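Local coordinates for putative methyl-accepting chemotaxis protein (Salmonella enterica subsp. enterica serovar Typhimurium str. LT2, PDB 6DB1), which probably senses chemical stimuli outside the cell through this N-terminal ligand-binding domain and passes the signal on to the chemotaxis machinery, at residues A[27-30]-A[31-35]; A[37-40]-A[41-45]; A[89-92]-A[93-97]. One frame throughout, in Å; residues are numbered along the deposited sequence.

All three contacts lie within single helices of a four-helix domain. Interactions 1 and 2 follow one another on helix 13-46, with centres about 15 Å apart, while interaction 3 sits on helix 80-105. The centre of interaction 1 is about 6 Å from the centre of the chain, that of interaction 2 about 19 Å. Interactions 1 and 3 pack together across the helix interface: Gly27 CA meets Trp90 CZ2 at 3.5 Å, the small residue making room for the indole, and Tyr31 CE1 meets Leu93 CD1 at 3.7 Å. Interactions 2 and 3 do not touch, their nearest atoms being about 7 Å apart. The second subunit reaches interaction 1 but neither of the others.

Interaction 1: residues A[27-30]-A[31-35]; sequences GNDQ and YFRFV
Asp29 and Arg33, one helical turn apart, form a salt bridge in which OD2 of Asp29 lies 3.6 Å from NE of Arg33. The carboxylate oxygen stands over a face of the guanidinium, whose plane is turned 62° from that of the carboxylate; the attraction is therefore one of charge, with no N-H aimed at the oxygen. Arg33 reaches it with an extended chain, CG lying opposite the carbonyl carbon (chi1 -77°). NE2 of Gln30 lies 3.5 Å from NH1 of Arg33, two donors that cannot bond each other; OE1 of Gln30 is satisfied by ND2 of Asn62 on helix 54-73.

Beneath the side chains run the i to i+4 bonds of helix 13-46 in a four-helix bundle. Phe32 N gives the straightest of them to Asn28 O, at 2.9 Å and 171°. Arg33 N is bound by Asp29 O at 2.9 Å, and Phe34 N by Gln30 O at 3.0 Å. Tyr31 N uses Gly27 O at 3.0 Å, while the phenol of Tyr31 bonds to Ser125 of helix 110-144, so the one polar atom of this buried aromatic side chain is satisfied. Phe32 instead packs against Phe32 of the second subunit.

Interaction 2: residues A[37-40]-A[41-45]; sequences RLSR and AMDVK
Leu38 overlaps the start of the Met42 side chain one turn further along, its CD1 lying 4.3 Å from CG of Met42, a selenomethionine in this crystal. This is a loose apolar touch between two buried side chains. The methylene CG of Met42 comes closer to the backbone, 3.2 Å from Leu38 O. It is brought there by a first torsion that sets CG beside its own backbone N (chi1 -69°); further bends in the chain then lead the selenium end away from Leu38. Leucine and methionine are both apolar, as fits buried places against Ala105 of helix 80-105 and Trp113 of helix 110-144, which both side chains meet.

These residues occupy the last turns of helix 13-46, one of the four long helices of the domain, and apolar residues spaced four apart give it an inward face. Ala41, also buried, adds only a methyl group, with CB 3.6 Å from Leu38 O. Its N-H bonds to Arg37 O at 3.2 Å, while Met42 N bonds to Leu38 O at 3.0 Å.

The accessible side is mostly polar, though Val44 is exposed too. Asp43 N donates to Ser39 O at 3.0 Å. The carboxylate of Asp43 lies alongside that same carbonyl, with OD1 3.2 Å from Ser39 O; both atoms are acceptors, so they do not bond to each other. Val44 N makes a weak bond to Arg40 O at 3.4 Å, and the CG2 branch of Val44 comes close to the same oxygen. In one of its two modelled conformers, Arg37 bonds through NH1 to the backbone oxygen of Pro55, at the start of helix 54-73.

Interaction 3: residues A[89-92]-A[93-97]; sequences NWQA and LLEKG
Gln91 and Glu95 meet at an oblique crossing on the accessible side of helix 80-105, with the amide and carboxylate planes turned 53° apart. Gln91 sends CG opposite its backbone N, whereas Glu95 keeps CG beside its own N (chi1 -76°), and these two choices lead the extended chains to a meeting one turn apart. NE2 of Gln91 then gives a weak hydrogen bond to OE2 of Glu95, at 3.3 Å and 141°. The other carboxylate oxygen, OE1, rests 3.3 Å from CG of Gln91, so the glutamate touches methylene as well as amide. The carbonyl end of that amide, OE1 of Gln91, accepts a hydrogen bond from Lys71 of helix 54-73.

Trp90 and Leu93 instead serve the interior of the four-helix domain. The indole of Trp90 meets Phe128 of helix 110-144 edge-to-face, and Leu93 packs on Phe128 too, large apolar groups suited to filling the space between helices. CB of Leu93 lies 3.3 Å from Asn89 O, the acceptor of its own N-H.

Lys96 N bonds to Ala92 O at 2.8 Å, and Glu95 N to Gln91 O at 2.9 Å. The helix then widens to a pi turn over 93-97, where Gly97 N makes a weak bond to Leu93 O. Glycine probably suits this place, since there is little room beside Leu93 O. A glutamine carries both a donor and an acceptor, and Gln91 sits between Lys71 and Glu95, accepting from one and donating to the other, although its weak second bond probably adds little holding force.

Interaction 1: residues A[27-30]-A[31-35]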
ATOM      1  N   GLY A  27       0.698   6.611  -0.401  1.00 32.62           N
ATOM      2  CA  GLY A  27       1.399   6.981   0.808  1.00 31.98           C
ATOM      3  C   GLY A  27       1.968   5.755   1.510  1.00 34.28           C
ATOM      4  O   GLY A  27       3.088   5.769   2.011  1.00 35.73           O
ATOM      5  N   ASN A  28       1.174   4.698   1.539  1.00 34.23           N
ATOM      6  CA  ASN A  28       1.526   3.428   2.196  1.00 36.69           C
ATOM      7  C   ASN A  28       2.674   2.755   1.433  1.00 39.14           C
ATOM      8  O   ASN A  28       3.629   2.238   2.019  1.00 41.54           O
ATOM      9  CB  ASN A  28       0.288   2.537   2.262  1.00 37.26           C
ATOM     10  CG  ASN A  28       0.298   1.566   3.418  1.00 40.57           C
ATOM     11  OD1 ASN A  28       1.350   1.198   3.927  1.00 45.67           O
ATOM     12  ND2 ASN A  28      -0.883   1.167   3.849  1.00 40.80           N
ATOM     13  N   ASP A  29       2.538   2.719   0.114  1.00 39.61           N
ATOM     14  CA  ASP A  29       3.560   2.171  -0.712  1.00 42.43           C
ATOM     15  C   ASP A  29       4.899   2.914  -0.488  1.00 42.86           C
ATOM     16  O   ASP A  29       5.937   2.278  -0.349  1.00 40.14           O
ATOM     17  CB  ASP A  29       3.175   2.294  -2.173  1.00 44.21           C
ATOM     18  CG  ASP A  29       4.194   1.686  -3.079  1.00 49.04           C
ATOM     19  OD1 ASP A  29       4.716   0.582  -2.781  1.00 53.23           O
ATOM     20  OD2 ASP A  29       4.470   2.320  -4.100  1.00 55.37           O
ATOM     21  N   GLN A  30       4.848   4.247  -0.426  1.00 39.34           N
ATOM     22  CA  GLN A  30       6.064   5.079  -0.258  1.00 41.31           C
ATOM     23  C   GLN A  30       6.678   4.890   1.135  1.00 42.86           C
ATOM     24  O   GLN A  30       7.908   5.020   1.310  1.00 42.21           O
ATOM     25  CB  GLN A  30       5.764   6.553  -0.508  1.00 40.20           C
ATOM     26  CG  GLN A  30       5.344   6.846  -1.941  1.00 41.18           C
ATOM     27  CD  GLN A  30       6.446   6.562  -2.926  1.00 43.52           C
ATOM     28  OE1 GLN A  30       7.625   6.758  -2.647  1.00 42.52           O
ATOM     29  NE2 GLN A  30       6.054   6.127  -4.107  1.00 46.65           N
ATOM     30  N   TYR A  31       5.836   4.628   2.123  1.00 42.30           N
ATOM     31  CA  TYR A  31       6.345   4.351   3.425  1.00 44.07           C
ATOM     32  C   TYR A  31       7.051   2.982   3.415  1.00 47.53           C
ATOM     33  O   TYR A  31       8.200   2.876   3.879  1.00 48.27           O
ATOM     34  CB  TYR A  31       5.230   4.401   4.467  1.00 45.71           C
ATOM     35  CG  TYR A  31       5.628   3.766   5.770  1.00 49.97           C
ATOM     36  CD1 TYR A  31       6.569   4.363   6.595  1.00 50.88           C
ATOM     37  CD2 TYR A  31       5.098   2.545   6.156  1.00 53.18           C
ATOM     38  CE1 TYR A  31       6.966   3.764   7.777  1.00 54.99           C
ATOM     39  CE2 TYR A  31       5.479   1.940   7.342  1.00 56.60           C
ATOM     40  CZ  TYR A  31       6.415   2.553   8.154  1.00 56.64           C
ATOM     41  OH  TYR A  31       6.788   1.968   9.330  1.00 63.42           O
ATOM     42  N   PHE A  32       6.404   1.935   2.882  1.00 47.24           N
ATOM     43  CA  PHE A  32       7.058   0.624   2.874  1.00 50.65           C
ATOM     44  C   PHE A  32       8.363   0.723   2.090  1.00 51.67           C
ATOM     45  O   PHE A  32       9.369   0.148   2.504  1.00 53.54           O
ATOM     46  CB  PHE A  32       6.179  -0.508   2.330  1.00 51.74           C
ATOM     47  CG  PHE A  32       4.970  -0.831   3.173  1.00 52.85           C
ATOM     48  CD1 PHE A  32       5.026  -0.760   4.557  1.00 54.76           C
ATOM     49  CD2 PHE A  32       3.818  -1.333   2.593  1.00 53.67           C
ATOM     50  CE1 PHE A  32       3.922  -1.080   5.334  1.00 56.15           C
ATOM     51  CE2 PHE A  32       2.717  -1.662   3.372  1.00 55.99           C
ATOM     52  CZ  PHE A  32       2.769  -1.533   4.742  1.00 55.70           C
ATOM     53  N   ARG A  33       8.352   1.458   0.989  1.00 49.35           N
ATOM     54  CA  ARG A  33       9.562   1.601   0.228  1.00 53.26           C
ATOM     55  C   ARG A  33      10.645   2.210   1.117  1.00 54.59           C
ATOM     56  O   ARG A  33      11.728   1.653   1.230  1.00 56.79           O
ATOM     57  CB  ARG A  33       9.354   2.450  -1.028  1.00 55.62           C
ATOM     58  CG  ARG A  33       8.657   1.716  -2.166  1.00 58.54           C
ATOM     59  CD  ARG A  33       8.489   2.612  -3.374  1.00 61.72           C
ATOM     60  NE  ARG A  33       7.986   1.873  -4.514  1.00 69.20           N
ATOM     61  CZ  ARG A  33       7.741   2.408  -5.701  1.00 75.24           C
ATOM     62  NH1 ARG A  33       7.927   3.705  -5.884  1.00 78.42           N
ATOM     63  NH2 ARG A  33       7.319   1.646  -6.695  1.00 77.55           N
ATOM     64  N   PHE A  34      10.325   3.325   1.752  1.00 53.34           N
ATOM     65  CA  PHE A  34      11.257   4.034   2.595  1.00 53.72           C
ATOM     66  C   PHE A  34      12.001   3.087   3.539  1.00 56.18           C
ATOM     67  O   PHE A  34      13.201   3.212   3.690  1.00 57.89           O
ATOM     68  CB  PHE A  34      10.540   5.090   3.435  1.00 53.15           C
ATOM     69  CG  PHE A  34      11.392   5.629   4.551  1.00 54.93           C
ATOM     70  CD1 PHE A  34      12.351   6.596   4.302  1.00 54.44           C
ATOM     71  CD2 PHE A  34      11.259   5.142   5.840  1.00 55.06           C
ATOM     72  CE1 PHE A  34      13.158   7.071   5.320  1.00 56.83           C
ATOM     73  CE2 PHE A  34      12.063   5.625   6.859  1.00 57.96           C
ATOM     74  CZ  PHE A  34      13.016   6.580   6.596  1.00 58.82           C
ATOM     75  N   VAL A  35      11.277   2.169   4.173  1.00 56.21           N
ATOM     76  CA  VAL A  35      11.855   1.261   5.138  1.00 57.97           C
ATOM     77  C   VAL A  35      12.871   0.342   4.455  1.00 61.84           C
ATOM     78  O   VAL A  35      13.889   0.025   5.045  1.00 62.01           O
ATOM     79  CB  VAL A  35      10.775   0.436   5.859  1.00 58.35           C
ATOM     80  CG1 VAL A  35      11.386  -0.659   6.722  1.00 63.17           C
ATOM     81  CG2 VAL A  35       9.855   1.319   6.685  1.00 56.86           C
TER

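Interaction 2: residues A[37-40]-A[41-45]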
ATOM      1  N   ARG A  37      14.368   0.936   1.329  0.50 62.81           N
ATOM      2  CA  ARG A  37      15.362   1.817   0.724  0.50 62.96           C
ATOM      3  C   ARG A  37      16.479   2.092   1.742  0.50 65.29           C
ATOM      4  O   ARG A  37      17.668   1.820   1.497  0.50 66.46           O
ATOM      5  CB  ARG A  37      14.698   3.140   0.324  0.50 59.89           C
ATOM      6  CG  ARG A  37      13.363   2.994  -0.397  0.50 56.70           C
ATOM      7  CD  ARG A  37      13.362   2.988  -1.916  0.50 56.92           C
ATOM      8  NE  ARG A  37      13.485   4.333  -2.471  0.50 55.55           N
ATOM      9  CZ  ARG A  37      13.237   4.655  -3.738  0.50 55.27           C
ATOM     10  NH1 ARG A  37      13.410   5.899  -4.154  0.50 54.10           N
ATOM     11  NH2 ARG A  37      12.812   3.733  -4.583  0.50 57.63           N
ATOM     12  N   LEU A  38      16.054   2.585   2.906  1.00 65.28           N
ATOM     13  CA  LEU A  38      16.959   3.007   4.004  1.00 65.90           C
ATOM     14  C   LEU A  38      17.779   1.826   4.542  1.00 67.39           C
ATOM     15  O   LEU A  38      18.956   1.995   4.913  1.00 66.89           O
ATOM     16  CB  LEU A  38      16.134   3.631   5.134  1.00 65.99           C
ATOM     17  CG  LEU A  38      16.950   4.171   6.310  1.00 67.27           C
ATOM     18  CD1 LEU A  38      18.043   5.106   5.815  1.00 66.34           C
ATOM     19  CD2 LEU A  38      16.060   4.874   7.330  1.00 67.41           C
ATOM     20  N   SER A  39      17.148   0.662   4.627  1.00 68.07           N
ATOM     21  CA  SER A  39      17.818  -0.528   5.134  1.00 69.65           C
ATOM     22  C   SER A  39      18.987  -0.920   4.211  1.00 70.59           C
ATOM     23  O   SER A  39      20.091  -1.209   4.694  1.00 68.40           O
ATOM     24  CB  SER A  39      16.830  -1.651   5.309  1.00 71.43           C
ATOM     25  OG  SER A  39      17.478  -2.841   5.719  1.00 72.91           O
ATOM     26  N   ARG A  40      18.771  -0.905   2.891  1.00 71.09           N
ATOM     27  CA  ARG A  40      19.841  -1.272   1.955  1.00 74.09           C
ATOM     28  C   ARG A  40      20.993  -0.261   2.049  1.00 73.11           C
ATOM     29  O   ARG A  40      22.178  -0.648   1.985  1.00 71.37           O
ATOM     30  CB  ARG A  40      19.322  -1.369   0.519  1.00 77.13           C
ATOM     31  CG  ARG A  40      18.228  -2.410   0.320  1.00 80.45           C
ATOM     32  CD  ARG A  40      17.989  -2.699  -1.150  1.00 84.01           C
ATOM     33  NE  ARG A  40      17.868  -1.477  -1.935  1.00 84.27           N
ATOM     34  CZ  ARG A  40      16.749  -0.774  -2.085  1.00 83.84           C
ATOM     35  NH1 ARG A  40      15.635  -1.162  -1.489  1.00 86.37           N
ATOM     36  NH2 ARG A  40      16.749   0.315  -2.835  1.00 81.35           N
ATOM     37  N   ALA A  41      20.661   1.022   2.206  1.00 70.09           N
ATOM     38  CA  ALA A  41      21.707   2.051   2.335  1.00 70.31           C
ATOM     39  C   ALA A  41      22.539   1.798   3.607  1.00 72.01           C
ATOM     40  O   ALA A  41      23.759   2.005   3.607  1.00 69.68           O
ATOM     41  CB  ALA A  41      21.090   3.429   2.330  1.00 67.35           C
HETATM   42  N   MSE A  42      21.886   1.321   4.674  1.00 72.86           N
HETATM   43  CA  MSE A  42      22.570   1.047   5.962  1.00 76.13           C
HETATM   44  C   MSE A  42      23.407  -0.209   5.957  1.00 77.53           C
HETATM   45  O   MSE A  42      24.420  -0.289   6.655  1.00 77.08           O
HETATM   46  CB  MSE A  42      21.552   1.019   7.096  1.00 77.00           C
HETATM   47  CG  MSE A  42      21.035   2.439   7.301  1.00 78.35           C
HETATM   48 SE   MSE A  42      22.238   3.411   8.510  1.00 85.87          SE
HETATM   49  CE  MSE A  42      22.945   4.696   7.206  1.00 79.42           C
ATOM     50  N   ASP A  43      23.001  -1.219   5.197  1.00 78.34           N
ATOM     51  CA  ASP A  43      23.811  -2.423   5.099  1.00 79.95           C
ATOM     52  C   ASP A  43      25.164  -2.027   4.509  1.00 80.86           C
ATOM     53  O   ASP A  43      26.201  -2.482   4.976  1.00 83.79           O
ATOM     54  CB  ASP A  43      23.122  -3.473   4.235  1.00 82.19           C
ATOM     55  CG  ASP A  43      21.881  -4.049   4.896  1.00 82.32           C
ATOM     56  OD1 ASP A  43      21.586  -3.665   6.046  1.00 82.98           O
ATOM     57  OD2 ASP A  43      21.214  -4.902   4.273  1.00 84.42           O
ATOM     58  N   VAL A  44      25.128  -1.157   3.497  1.00 81.40           N
ATOM     59  CA  VAL A  44      26.326  -0.617   2.815  1.00 84.68           C
ATOM     60  C   VAL A  44      27.164   0.181   3.825  1.00 86.41           C
ATOM     61  O   VAL A  44      28.393   0.061   3.848  1.00 91.21           O
ATOM     62  CB  VAL A  44      25.944   0.266   1.603  1.00 84.32           C
ATOM     63  CG1 VAL A  44      27.126   1.056   1.056  1.00 84.53           C
ATOM     64  CG2 VAL A  44      25.282  -0.538   0.492  1.00 85.70           C
ATOM     65  N   LYS A  45      26.504   1.010   4.633  1.00 83.79           N
ATOM     66  CA  LYS A  45      27.195   1.826   5.638  1.00 85.58           C
ATOM     67  C   LYS A  45      27.807   0.888   6.695  1.00 85.36           C
ATOM     68  O   LYS A  45      28.977   1.048   7.076  1.00 85.72           O
ATOM     69  CB  LYS A  45      26.214   2.874   6.182  1.00 85.87           C
ATOM     70  CG  LYS A  45      26.767   3.885   7.178  1.00 87.51           C
ATOM     71  CD  LYS A  45      26.906   3.355   8.581  1.00 91.06           C
ATOM     72  CE  LYS A  45      27.317   4.422   9.574  1.00 95.02           C
ATOM     73  NZ  LYS A  45      27.428   3.882  10.951  1.00 96.90           N
TER

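Interaction 3: residues A[89-92]-A[93-97]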
ATOM      1  N   ASN A  89      -2.450  10.047  12.141  1.00 40.10           N
ATOM      2  CA  ASN A  89      -1.549   8.887  12.265  1.00 40.04           C
ATOM      3  C   ASN A  89      -0.506   8.921  11.141  1.00 38.45           C
ATOM      4  O   ASN A  89       0.657   8.539  11.350  1.00 39.75           O
ATOM      5  CB  ASN A  89      -2.338   7.576  12.338  1.00 40.86           C
ATOM      6  CG  ASN A  89      -3.097   7.447  13.639  1.00 44.48           C
ATOM      7  OD1 ASN A  89      -2.857   8.209  14.572  1.00 46.50           O
ATOM      8  ND2 ASN A  89      -3.980   6.467  13.730  1.00 45.26           N
ATOM      9  N   TRP A  90      -0.902   9.392   9.962  1.00 37.02           N
ATOM     10  CA  TRP A  90       0.029   9.505   8.843  1.00 35.53           C
ATOM     11  C   TRP A  90       1.105  10.523   9.222  1.00 37.40           C
ATOM     12  O   TRP A  90       2.298  10.264   9.101  1.00 36.47           O
ATOM     13  CB  TRP A  90      -0.713   9.966   7.586  1.00 33.63           C
ATOM     14  CG  TRP A  90       0.019   9.860   6.283  1.00 31.12           C
ATOM     15  CD1 TRP A  90       1.354   9.980   6.047  1.00 31.64           C
ATOM     16  CD2 TRP A  90      -0.603   9.792   4.989  1.00 30.43           C
ATOM     17  NE1 TRP A  90       1.607   9.888   4.704  1.00 31.64           N
ATOM     18  CE2 TRP A  90       0.420   9.780   4.031  1.00 30.50           C
ATOM     19  CE3 TRP A  90      -1.923   9.664   4.559  1.00 30.26           C
ATOM     20  CZ2 TRP A  90       0.163   9.691   2.668  1.00 30.18           C
ATOM     21  CZ3 TRP A  90      -2.185   9.563   3.213  1.00 31.09           C
ATOM     22  CH2 TRP A  90      -1.150   9.604   2.280  1.00 31.35           C
ATOM     23  N   GLN A  91       0.649  11.693   9.683  1.00 40.59           N
ATOM     24  CA  GLN A  91       1.570  12.796  10.050  1.00 43.37           C
ATOM     25  C   GLN A  91       2.490  12.369  11.206  1.00 44.50           C
ATOM     26  O   GLN A  91       3.664  12.730  11.222  1.00 47.47           O
ATOM     27  CB  GLN A  91       0.796  14.079  10.371  1.00 44.48           C
ATOM     28  CG  GLN A  91       1.701  15.227  10.811  1.00 47.87           C
ATOM     29  CD  GLN A  91       1.022  16.572  10.748  1.00 51.80           C
ATOM     30  OE1 GLN A  91       0.193  16.832   9.879  1.00 51.30           O
ATOM     31  NE2 GLN A  91       1.418  17.470  11.636  1.00 55.87           N
ATOM     32  N   ALA A  92       1.969  11.606  12.162  1.00 47.03           N
ATOM     33  CA  ALA A  92       2.793  11.153  13.278  1.00 47.69           C
ATOM     34  C   ALA A  92       3.871  10.181  12.768  1.00 46.31           C
ATOM     35  O   ALA A  92       5.041  10.303  13.118  1.00 42.40           O
ATOM     36  CB  ALA A  92       1.920  10.515  14.335  1.00 48.36           C
ATOM     37  N   LEU A  93       3.459   9.210  11.957  1.00 43.71           N
ATOM     38  CA  LEU A  93       4.376   8.222  11.429  1.00 45.16           C
ATOM     39  C   LEU A  93       5.562   8.914  10.754  1.00 48.39           C
ATOM     40  O   LEU A  93       6.712   8.495  10.912  1.00 47.48           O
ATOM     41  CB  LEU A  93       3.611   7.330  10.446  1.00 44.97           C
ATOM     42  CG  LEU A  93       4.441   6.326   9.652  1.00 43.62           C
ATOM     43  CD1 LEU A  93       5.303   5.469  10.569  1.00 43.98           C
ATOM     44  CD2 LEU A  93       3.523   5.456   8.806  1.00 44.34           C
ATOM     45  N   LEU A  94       5.263  10.004  10.057  1.00 48.47           N
ATOM     46  CA  LEU A  94       6.246  10.746   9.309  1.00 47.58           C
ATOM     47  C   LEU A  94       7.122  11.608  10.219  1.00 51.91           C
ATOM     48  O   LEU A  94       8.353  11.532  10.141  1.00 52.48           O
ATOM     49  CB  LEU A  94       5.516  11.632   8.294  1.00 48.07           C
ATOM     50  CG  LEU A  94       6.386  12.592   7.478  1.00 49.51           C
ATOM     51  CD1 LEU A  94       7.308  11.840   6.519  1.00 47.09           C
ATOM     52  CD2 LEU A  94       5.509  13.568   6.708  1.00 51.92           C
ATOM     53  N   GLU A  95       6.510  12.434  11.057  1.00 53.70           N
ATOM     54  CA  GLU A  95       7.295  13.396  11.861  1.00 58.26           C
ATOM     55  C   GLU A  95       7.964  12.753  13.080  1.00 59.90           C
ATOM     56  O   GLU A  95       8.935  13.322  13.578  1.00 61.13           O
ATOM     57  CB  GLU A  95       6.416  14.563  12.306  1.00 58.67           C
ATOM     58  CG  GLU A  95       6.153  15.544  11.187  1.00 61.20           C
ATOM     59  CD  GLU A  95       4.934  16.423  11.379  1.00 68.27           C
ATOM     60  OE1 GLU A  95       4.436  16.947  10.359  1.00 73.22           O
ATOM     61  OE2 GLU A  95       4.480  16.577  12.545  1.00 74.72           O
ATOM     62  N   LYS A  96       7.487  11.599  13.543  1.00 59.30           N
ATOM     63  CA  LYS A  96       8.061  10.978  14.742  1.00 60.70           C
ATOM     64  C   LYS A  96       8.747   9.646  14.420  1.00 59.57           C
ATOM     65  O   LYS A  96       9.573   9.197  15.211  1.00 64.13           O
ATOM     66  CB  LYS A  96       6.970  10.732  15.790  1.00 62.72           C
ATOM     67  CG  LYS A  96       6.241  11.971  16.297  1.00 66.10           C
ATOM     68  CD  LYS A  96       5.135  11.633  17.277  1.00 72.42           C
ATOM     69  CE  LYS A  96       4.387  12.847  17.785  1.00 78.18           C
ATOM     70  NZ  LYS A  96       3.308  12.462  18.728  1.00 84.04           N
ATOM     71  N   GLY A  97       8.412   9.002  13.302  1.00 54.17           N
ATOM     72  CA  GLY A  97       9.029   7.727  12.991  1.00 53.58           C
ATOM     73  C   GLY A  97      10.068   7.831  11.885  1.00 55.11           C
ATOM     74  O   GLY A  97      11.260   7.625  12.110  1.00 56.18           O
TER